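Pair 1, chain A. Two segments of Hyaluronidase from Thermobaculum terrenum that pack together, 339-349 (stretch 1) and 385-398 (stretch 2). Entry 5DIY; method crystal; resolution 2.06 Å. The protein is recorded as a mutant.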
# COMPACT_ATOMS: atom_id res chain seq x y z
N ARG A 339 -29.14 27.70 -9.45
CA ARG A 339 -29.04 26.67 -10.46
C ARG A 339 -29.45 25.34 -9.81
O ARG A 339 -28.70 24.36 -9.84
CB ARG A 339 -27.63 26.62 -11.02
CG ARG A 339 -27.25 27.87 -11.80
CD ARG A 339 -26.00 27.65 -12.62
NE ARG A 339 -24.83 27.39 -11.78
CZ ARG A 339 -23.96 28.30 -11.32
NH1 ARG A 339 -24.08 29.59 -11.60
NH2 ARG A 339 -22.94 27.90 -10.56
N PHE A 340 -30.67 25.33 -9.27
CA PHE A 340 -31.18 24.19 -8.49
C PHE A 340 -31.35 22.95 -9.36
O PHE A 340 -30.96 21.85 -8.95
CB PHE A 340 -32.52 24.53 -7.83
CG PHE A 340 -32.50 25.82 -7.05
CD1 PHE A 340 -31.74 25.92 -5.89
CD2 PHE A 340 -33.21 26.93 -7.49
CE1 PHE A 340 -31.71 27.11 -5.17
CE2 PHE A 340 -33.19 28.12 -6.77
CZ PHE A 340 -32.43 28.21 -5.61
N GLU A 341 -31.90 23.15 -10.55
CA GLU A 341 -32.14 22.06 -11.49
C GLU A 341 -30.84 21.39 -11.92
O GLU A 341 -30.78 20.18 -12.03
CB GLU A 341 -32.90 22.55 -12.73
CG GLU A 341 -34.31 23.05 -12.42
CD GLU A 341 -35.17 23.27 -13.66
OE1 GLU A 341 -34.61 23.50 -14.76
OE2 GLU A 341 -36.41 23.21 -13.53
N GLN A 342 -29.80 22.20 -12.13
CA GLN A 342 -28.49 21.70 -12.56
C GLN A 342 -27.81 20.90 -11.43
O GLN A 342 -27.27 19.82 -11.67
CB GLN A 342 -27.58 22.86 -13.03
CG GLN A 342 -28.10 23.64 -14.24
CD GLN A 342 -29.00 24.83 -13.88
OE1 GLN A 342 -29.87 24.75 -13.00
NE2 GLN A 342 -28.80 25.95 -14.57
N GLY A 343 -27.86 21.44 -10.21
CA GLY A 343 -27.29 20.77 -9.05
C GLY A 343 -27.95 19.44 -8.73
O GLY A 343 -27.27 18.46 -8.43
N LEU A 344 -29.28 19.42 -8.77
CA LEU A 344 -30.05 18.19 -8.57
C LEU A 344 -29.78 17.15 -9.67
O LEU A 344 -29.65 15.96 -9.37
CB LEU A 344 -31.55 18.48 -8.47
CG LEU A 344 -32.03 19.20 -7.19
CD1 LEU A 344 -33.51 19.51 -7.30
CD2 LEU A 344 -31.73 18.38 -5.94
N ARG A 345 -29.69 17.61 -10.92
CA ARG A 345 -29.39 16.73 -12.06
C ARG A 345 -28.03 16.06 -11.90
O ARG A 345 -27.91 14.85 -12.09
CB ARG A 345 -29.45 17.49 -13.40
CG ARG A 345 -29.08 16.65 -14.63
CD ARG A 345 -29.51 17.28 -15.95
NE ARG A 345 -29.11 18.69 -16.06
CZ ARG A 345 -27.90 19.15 -16.39
NH1 ARG A 345 -26.89 18.32 -16.68
NH2 ARG A 345 -27.69 20.46 -16.44
N THR A 346 -27.02 16.85 -11.54
CA THR A 346 -25.66 16.36 -11.35
C THR A 346 -25.61 15.30 -10.26
O THR A 346 -24.99 14.25 -10.44
CB THR A 346 -24.70 17.50 -10.97
OG1 THR A 346 -24.73 18.50 -11.99
CG2 THR A 346 -23.27 17.00 -10.80
N LEU A 347 -26.27 15.57 -9.14
CA LEU A 347 -26.34 14.62 -8.03
C LEU A 347 -27.06 13.33 -8.46
O LEU A 347 -26.56 12.23 -8.21
CB LEU A 347 -27.05 15.26 -6.83
CG LEU A 347 -27.10 14.47 -5.52
CD1 LEU A 347 -25.70 14.14 -5.01
CD2 LEU A 347 -27.88 15.26 -4.48
N ARG A 348 -28.21 13.48 -9.13
CA ARG A 348 -29.00 12.36 -9.65
C ARG A 348 -28.19 11.46 -10.58
O ARG A 348 -28.18 10.24 -10.40
CB ARG A 348 -30.23 12.87 -10.41
CG ARG A 348 -31.14 11.78 -10.98
CD ARG A 348 -32.22 12.35 -11.89
NE ARG A 348 -33.04 13.32 -11.16
CZ ARG A 348 -33.14 14.63 -11.41
NH1 ARG A 348 -32.51 15.22 -12.43
NH2 ARG A 348 -33.93 15.37 -10.64
N GLU A 349 -27.56 12.07 -11.59
CA GLU A 349 -26.75 11.35 -12.58
C GLU A 349 -25.58 10.61 -11.91
O GLU A 349 -25.26 9.48 -12.28
CB GLU A 349 -26.23 12.32 -13.67
CG GLU A 349 -27.30 12.85 -14.64
CD GLU A 349 -26.83 13.97 -15.60
OE1 GLU A 349 -25.76 14.59 -15.39
OE2 GLU A 349 -27.57 14.25 -16.58
N TYR A 385 -26.96 6.70 0.87
CA TYR A 385 -27.09 7.92 1.67
C TYR A 385 -27.19 9.16 0.78
O TYR A 385 -27.97 10.07 1.08
CB TYR A 385 -25.94 8.06 2.68
CG TYR A 385 -25.66 6.84 3.54
CD1 TYR A 385 -26.60 5.81 3.71
CD2 TYR A 385 -24.45 6.72 4.22
CE1 TYR A 385 -26.33 4.70 4.51
CE2 TYR A 385 -24.17 5.63 5.02
CZ TYR A 385 -25.11 4.62 5.16
OH TYR A 385 -24.82 3.53 5.95
N LEU A 386 -26.42 9.20 -0.30
CA LEU A 386 -26.53 10.28 -1.29
C LEU A 386 -27.93 10.36 -1.90
O LEU A 386 -28.43 11.46 -2.15
CB LEU A 386 -25.51 10.10 -2.42
CG LEU A 386 -24.07 10.49 -2.09
CD1 LEU A 386 -23.15 10.05 -3.22
CD2 LEU A 386 -23.95 11.99 -1.85
N ASP A 387 -28.53 9.20 -2.14
CA ASP A 387 -29.90 9.11 -2.62
C ASP A 387 -30.90 9.81 -1.68
O ASP A 387 -31.79 10.53 -2.13
CB ASP A 387 -30.29 7.62 -2.80
CG ASP A 387 -31.34 7.40 -3.87
OD1 ASP A 387 -31.73 8.35 -4.58
OD2 ASP A 387 -31.78 6.24 -4.01
N GLN A 388 -30.71 9.61 -0.38
CA GLN A 388 -31.51 10.33 0.62
C GLN A 388 -31.20 11.83 0.70
O GLN A 388 -32.09 12.63 0.97
CB GLN A 388 -31.36 9.66 2.00
CG GLN A 388 -31.93 8.24 2.03
CD GLN A 388 -33.42 8.19 1.78
OE1 GLN A 388 -34.16 9.04 2.27
NE2 GLN A 388 -33.86 7.22 0.99
N ALA A 389 -29.95 12.22 0.44
CA ALA A 389 -29.61 13.65 0.31
C ALA A 389 -30.33 14.30 -0.87
O ALA A 389 -30.79 15.44 -0.78
CB ALA A 389 -28.10 13.85 0.17
N MET A 390 -30.43 13.56 -1.98
CA MET A 390 -31.20 13.97 -3.17
C MET A 390 -32.65 14.28 -2.82
O MET A 390 -33.18 15.32 -3.22
CB MET A 390 -31.14 12.86 -4.22
CG MET A 390 -31.94 13.09 -5.50
SD MET A 390 -31.13 14.30 -6.53
CE MET A 390 -32.43 14.61 -7.73
N ILE A 391 -33.27 13.38 -2.08
CA ILE A 391 -34.67 13.54 -1.68
C ILE A 391 -34.82 14.76 -0.78
O ILE A 391 -35.76 15.54 -0.96
CB ILE A 391 -35.20 12.28 -0.95
CG1 ILE A 391 -35.25 11.09 -1.92
CG2 ILE A 391 -36.59 12.52 -0.38
CD1 ILE A 391 -35.17 9.75 -1.22
N THR A 392 -33.90 14.93 0.16
CA THR A 392 -33.94 16.04 1.09
C THR A 392 -33.85 17.39 0.36
O THR A 392 -34.71 18.25 0.56
CB THR A 392 -32.84 15.92 2.17
OG1 THR A 392 -32.99 14.67 2.84
CG2 THR A 392 -32.93 17.05 3.19
N PHE A 393 -32.84 17.54 -0.49
CA PHE A 393 -32.66 18.77 -1.28
C PHE A 393 -33.83 19.08 -2.21
O PHE A 393 -34.26 20.23 -2.30
CB PHE A 393 -31.37 18.74 -2.11
CG PHE A 393 -30.11 19.09 -1.35
CD1 PHE A 393 -30.00 20.29 -0.66
CD2 PHE A 393 -29.01 18.24 -1.38
CE1 PHE A 393 -28.84 20.63 0.02
CE2 PHE A 393 -27.83 18.57 -0.71
CZ PHE A 393 -27.75 19.76 -0.01
N SER A 394 -34.33 18.06 -2.92
CA SER A 394 -35.48 18.24 -3.83
C SER A 394 -36.70 18.82 -3.11
O SER A 394 -37.35 19.74 -3.60
CB SER A 394 -35.87 16.90 -4.47
OG SER A 394 -34.76 16.28 -5.10
N ASN A 395 -36.99 18.28 -1.93
CA ASN A 395 -38.12 18.74 -1.13
C ASN A 395 -37.89 20.07 -0.42
O ASN A 395 -38.85 20.80 -0.17
CB ASN A 395 -38.54 17.66 -0.15
CG ASN A 395 -39.16 16.49 -0.87
OD1 ASN A 395 -40.22 16.64 -1.46
ND2 ASN A 395 -38.51 15.34 -0.87
N LEU A 396 -36.63 20.38 -0.13
CA LEU A 396 -36.26 21.71 0.34
C LEU A 396 -36.60 22.77 -0.72
O LEU A 396 -37.19 23.80 -0.38
CB LEU A 396 -34.77 21.75 0.68
CG LEU A 396 -34.18 23.05 1.21
CD1 LEU A 396 -34.81 23.43 2.54
CD2 LEU A 396 -32.67 22.91 1.34
N PHE A 397 -36.25 22.52 -1.98
CA PHE A 397 -36.43 23.51 -3.06
C PHE A 397 -37.87 23.63 -3.57
O PHE A 397 -38.23 24.68 -4.11
CB PHE A 397 -35.48 23.25 -4.23
CG PHE A 397 -34.01 23.28 -3.86
CD1 PHE A 397 -33.49 24.28 -3.04
CD2 PHE A 397 -33.14 22.30 -4.34
CE1 PHE A 397 -32.14 24.29 -2.70
CE2 PHE A 397 -31.79 22.31 -4.00
CZ PHE A 397 -31.29 23.31 -3.18
N THR A 398 -38.69 22.59 -3.41
CA THR A 398 -40.11 22.66 -3.75
C THR A 398 -40.82 23.64 -2.83
O THR A 398 -41.43 24.62 -3.30
CB THR A 398 -40.79 21.27 -3.67
OG1 THR A 398 -40.09 20.34 -4.51
CG2 THR A 398 -42.26 21.35 -4.11

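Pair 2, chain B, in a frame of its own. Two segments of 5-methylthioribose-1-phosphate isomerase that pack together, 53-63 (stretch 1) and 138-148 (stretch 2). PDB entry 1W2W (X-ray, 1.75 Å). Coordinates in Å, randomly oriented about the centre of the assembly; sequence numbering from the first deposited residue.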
# COMPACT_ATOMS: atom_id res chain seq x y z
N ALA B 53 -18.75 -5.20 6.84
CA ALA B 53 -20.10 -5.34 6.31
C ALA B 53 -21.17 -5.71 7.35
O ALA B 53 -22.20 -5.04 7.45
CB ALA B 53 -20.14 -6.31 5.13
N PRO B 54 -20.96 -6.78 8.12
CA PRO B 54 -21.94 -7.15 9.14
C PRO B 54 -22.05 -6.13 10.26
O PRO B 54 -23.17 -5.86 10.70
CB PRO B 54 -21.47 -8.52 9.64
CG PRO B 54 -20.54 -9.01 8.53
CD PRO B 54 -19.84 -7.75 8.07
N ALA B 55 -20.94 -5.56 10.73
CA ALA B 55 -21.03 -4.53 11.76
C ALA B 55 -21.86 -3.34 11.32
O ALA B 55 -22.63 -2.76 12.11
CB ALA B 55 -19.63 -4.06 12.19
N ILE B 56 -21.72 -2.96 10.05
CA ILE B 56 -22.54 -1.89 9.50
C ILE B 56 -24.03 -2.21 9.62
O ILE B 56 -24.81 -1.37 10.09
CB ILE B 56 -22.14 -1.61 8.04
CG1 ILE B 56 -20.72 -1.02 7.99
CG2 ILE B 56 -23.19 -0.72 7.34
CD1 ILE B 56 -20.10 -1.05 6.61
N ALA B 57 -24.41 -3.41 9.20
CA ALA B 57 -25.81 -3.86 9.32
C ALA B 57 -26.28 -3.88 10.77
O ALA B 57 -27.42 -3.51 11.07
CB ALA B 57 -25.98 -5.23 8.70
N ILE B 58 -25.42 -4.34 11.67
CA ILE B 58 -25.80 -4.41 13.08
C ILE B 58 -25.97 -3.03 13.70
O ILE B 58 -26.98 -2.77 14.37
CB ILE B 58 -24.78 -5.26 13.89
CG1 ILE B 58 -24.86 -6.73 13.47
CG2 ILE B 58 -25.05 -5.12 15.40
CD1 ILE B 58 -23.60 -7.54 13.83
N VAL B 59 -25.00 -2.13 13.51
CA VAL B 59 -25.17 -0.78 14.07
C VAL B 59 -26.36 -0.04 13.45
O VAL B 59 -27.09 0.67 14.16
CB VAL B 59 -23.90 0.09 14.02
CG1 VAL B 59 -23.65 0.62 12.61
CG2 VAL B 59 -24.06 1.31 14.96
N GLY B 60 -26.55 -0.21 12.15
CA GLY B 60 -27.70 0.37 11.46
C GLY B 60 -29.02 -0.10 12.08
O GLY B 60 -29.88 0.72 12.44
N SER B 61 -29.16 -1.42 12.19
CA SER B 61 -30.34 -2.04 12.80
C SER B 61 -30.55 -1.56 14.24
O SER B 61 -31.65 -1.18 14.61
CB SER B 61 -30.21 -3.56 12.75
OG SER B 61 -30.17 -4.02 11.41
N LEU B 62 -29.48 -1.56 15.03
CA LEU B 62 -29.55 -1.12 16.42
C LEU B 62 -29.97 0.34 16.53
O LEU B 62 -30.72 0.70 17.46
CB LEU B 62 -28.22 -1.35 17.15
CG LEU B 62 -27.94 -2.80 17.53
CD1 LEU B 62 -26.50 -2.93 18.00
CD2 LEU B 62 -28.88 -3.29 18.62
N SER B 63 -29.52 1.18 15.60
CA SER B 63 -29.85 2.61 15.67
C SER B 63 -31.34 2.87 15.44
O SER B 63 -31.88 3.86 15.94
CB SER B 63 -28.98 3.45 14.72
OG SER B 63 -29.45 3.37 13.38
N ASN B 138 -36.34 -8.29 19.28
CA ASN B 138 -36.13 -9.70 18.95
C ASN B 138 -35.28 -9.83 17.69
O ASN B 138 -34.37 -10.68 17.62
CB ASN B 138 -37.46 -10.45 18.79
CG ASN B 138 -38.16 -10.64 20.11
OD1 ASN B 138 -37.56 -10.45 21.17
ND2 ASN B 138 -39.43 -11.02 20.07
N TYR B 139 -35.56 -9.00 16.69
CA TYR B 139 -34.85 -9.11 15.42
C TYR B 139 -33.36 -8.83 15.60
O TYR B 139 -32.50 -9.58 15.10
CB TYR B 139 -35.41 -8.17 14.34
CG TYR B 139 -34.48 -8.13 13.15
CD1 TYR B 139 -34.45 -9.19 12.25
CD2 TYR B 139 -33.62 -7.06 12.94
CE1 TYR B 139 -33.59 -9.17 11.16
CE2 TYR B 139 -32.75 -7.04 11.85
CZ TYR B 139 -32.74 -8.10 10.97
OH TYR B 139 -31.92 -8.13 9.88
N VAL B 140 -33.04 -7.75 16.31
CA VAL B 140 -31.63 -7.39 16.46
C VAL B 140 -30.85 -8.40 17.30
O VAL B 140 -29.68 -8.68 17.01
CB VAL B 140 -31.41 -5.93 16.92
CG1 VAL B 140 -32.12 -4.97 15.97
CG2 VAL B 140 -31.87 -5.72 18.36
N CYS B 141 -31.49 -8.95 18.33
CA CYS B 141 -30.86 -10.00 19.11
C CYS B 141 -30.54 -11.19 18.22
O CYS B 141 -29.45 -11.76 18.32
CB CYS B 141 -31.75 -10.43 20.28
SG CYS B 141 -31.79 -9.17 21.59
N GLU B 142 -31.49 -11.55 17.36
CA GLU B 142 -31.31 -12.70 16.49
C GLU B 142 -30.24 -12.44 15.44
O GLU B 142 -29.40 -13.30 15.19
CB GLU B 142 -32.62 -13.09 15.82
CG GLU B 142 -33.57 -13.78 16.79
CD GLU B 142 -35.01 -13.71 16.34
OE1 GLU B 142 -35.24 -13.63 15.11
OE2 GLU B 142 -35.90 -13.73 17.23
N LEU B 143 -30.27 -11.24 14.84
CA LEU B 143 -29.25 -10.84 13.87
C LEU B 143 -27.85 -10.97 14.48
O LEU B 143 -26.93 -11.57 13.89
CB LEU B 143 -29.51 -9.40 13.39
CG LEU B 143 -28.45 -8.75 12.49
CD1 LEU B 143 -28.45 -9.38 11.10
CD2 LEU B 143 -28.60 -7.23 12.43
N ILE B 144 -27.69 -10.42 15.68
CA ILE B 144 -26.40 -10.43 16.35
C ILE B 144 -26.03 -11.86 16.78
O ILE B 144 -24.91 -12.33 16.55
CB ILE B 144 -26.42 -9.44 17.55
CG1 ILE B 144 -26.45 -8.00 17.04
CG2 ILE B 144 -25.20 -9.66 18.47
CD1 ILE B 144 -26.89 -6.96 18.07
N ASP B 145 -26.95 -12.57 17.41
CA ASP B 145 -26.57 -13.87 17.96
C ASP B 145 -26.27 -14.87 16.84
O ASP B 145 -25.35 -15.69 16.94
CB ASP B 145 -27.66 -14.42 18.88
CG ASP B 145 -27.78 -13.62 20.16
OD1 ASP B 145 -26.89 -12.79 20.45
OD2 ASP B 145 -28.75 -13.77 20.94
N GLU B 146 -27.06 -14.80 15.77
CA GLU B 146 -26.77 -15.60 14.58
C GLU B 146 -25.47 -15.19 13.89
O GLU B 146 -24.74 -16.04 13.40
CB GLU B 146 -27.94 -15.57 13.58
CG GLU B 146 -29.20 -16.28 14.11
CD GLU B 146 -30.39 -16.16 13.19
OE1 GLU B 146 -30.23 -15.79 12.00
OE2 GLU B 146 -31.52 -16.44 13.64
N ASP B 147 -25.17 -13.89 13.86
CA ASP B 147 -23.90 -13.46 13.25
C ASP B 147 -22.72 -14.14 13.95
O ASP B 147 -21.85 -14.71 13.29
CB ASP B 147 -23.77 -11.94 13.28
CG ASP B 147 -22.53 -11.46 12.57
OD1 ASP B 147 -22.60 -11.32 11.33
OD2 ASP B 147 -21.46 -11.21 13.16
N LEU B 148 -22.71 -14.11 15.28
CA LEU B 148 -21.63 -14.71 16.06
C LEU B 148 -21.59 -16.23 15.90
O LEU B 148 -20.52 -16.81 15.68
CB LEU B 148 -21.79 -14.34 17.54
CG LEU B 148 -20.81 -14.98 18.52
CD1 LEU B 148 -19.38 -14.53 18.19
CD2 LEU B 148 -21.19 -14.54 19.93

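Pair 1 and pair 2 are both built from two antiparallel helices whose axes approach to 10.0 Å, with N-to-C directions at 160° in pair 1 and 166° in pair 2. Superposing N, CA and C of 14 central residues gives an RMSD of 0.3 Å, so differences between the two contacts lie in the side chains rather than in the backbone frame. Neither pair has a hydrogen bond across the stretches; each is held by apolar packing and close van der Waals approach. The buried surface is 471 Å² in pair 1 and 393 Å² in pair 2.

A closely matched position at the centre of the contact is Leu A344, which superposes on Ile B58 with CA atoms 0.4 Å apart and side-chain centres 1.1 Å apart. In both, the CA-to-CB bond points sideways but the end of the side chain comes nearer to the partner helix. Leu A344 is a knob in a hole formed by Met A390, Phe A393, Ser A394 and Phe A397; its CD2 lies 3.9 Å from Phe A393 CB and 3.8 Å from Ser A394 OG. Ile B58 meets the residues that match three of these: its CG1 is 3.9 Å from Leu B143 CD2, its CG2 is 3.6 Å from Ile B144 CG1, and its CD1 is 4.3 Å from Asp B147 CG.

At one end, Phe A340 and Phe A397 are replaced by Pro B54 and Asp B147. The phenylalanine rings form an oblique pair, centroids 4.7 Å apart and planes at 41°, with Phe A340 CD1 3.6 Å from Phe A397 CE1. The smaller residues still touch, Pro B54 CB reaching 3.5 Å from Asp B147 OD1, while Asp B147 OD2 is hydrogen-bonded elsewhere in the structure.

Further along, bulk is distributed differently between the helices. Leu A347 matches Ser B61, and in both the CA-to-CB bond points toward the partner. Leu A347 CD2 packs 3.8 Å from Met A390 CA and 4.0 Å from Met A390 SD. Ser B61 instead turns its hydroxyl back onto its own helix, OG donating to Ala B57 O at 2.8 Å, yet that OG also lies 3.7 Å from Leu B143 CD2, and Ser B61 CB is 4.0 Å from Val B140 CG1. Pair 1 has the same kind of serine on its other helix: Ser A394 OG donates to Met A390 O at 2.6 Å, at the position where pair 2 places Ile B144.

Met A390 matches Val B140, and Arg A348 matches Leu B62. Met A390 has more of its surface covered by the other stretch (103 Å²) than any other residue of pair 1, and its CE lies 3.5 Å from Leu A344 O and 3.4 Å from Arg A348 NH2. With shorter Val B140, the equivalent contact is aliphatic, Leu B62 CD2 lying 3.9 Å from Val B140 CG2; Leu B62 CD1 also reaches Ile B144 CD1 at 4.0 Å.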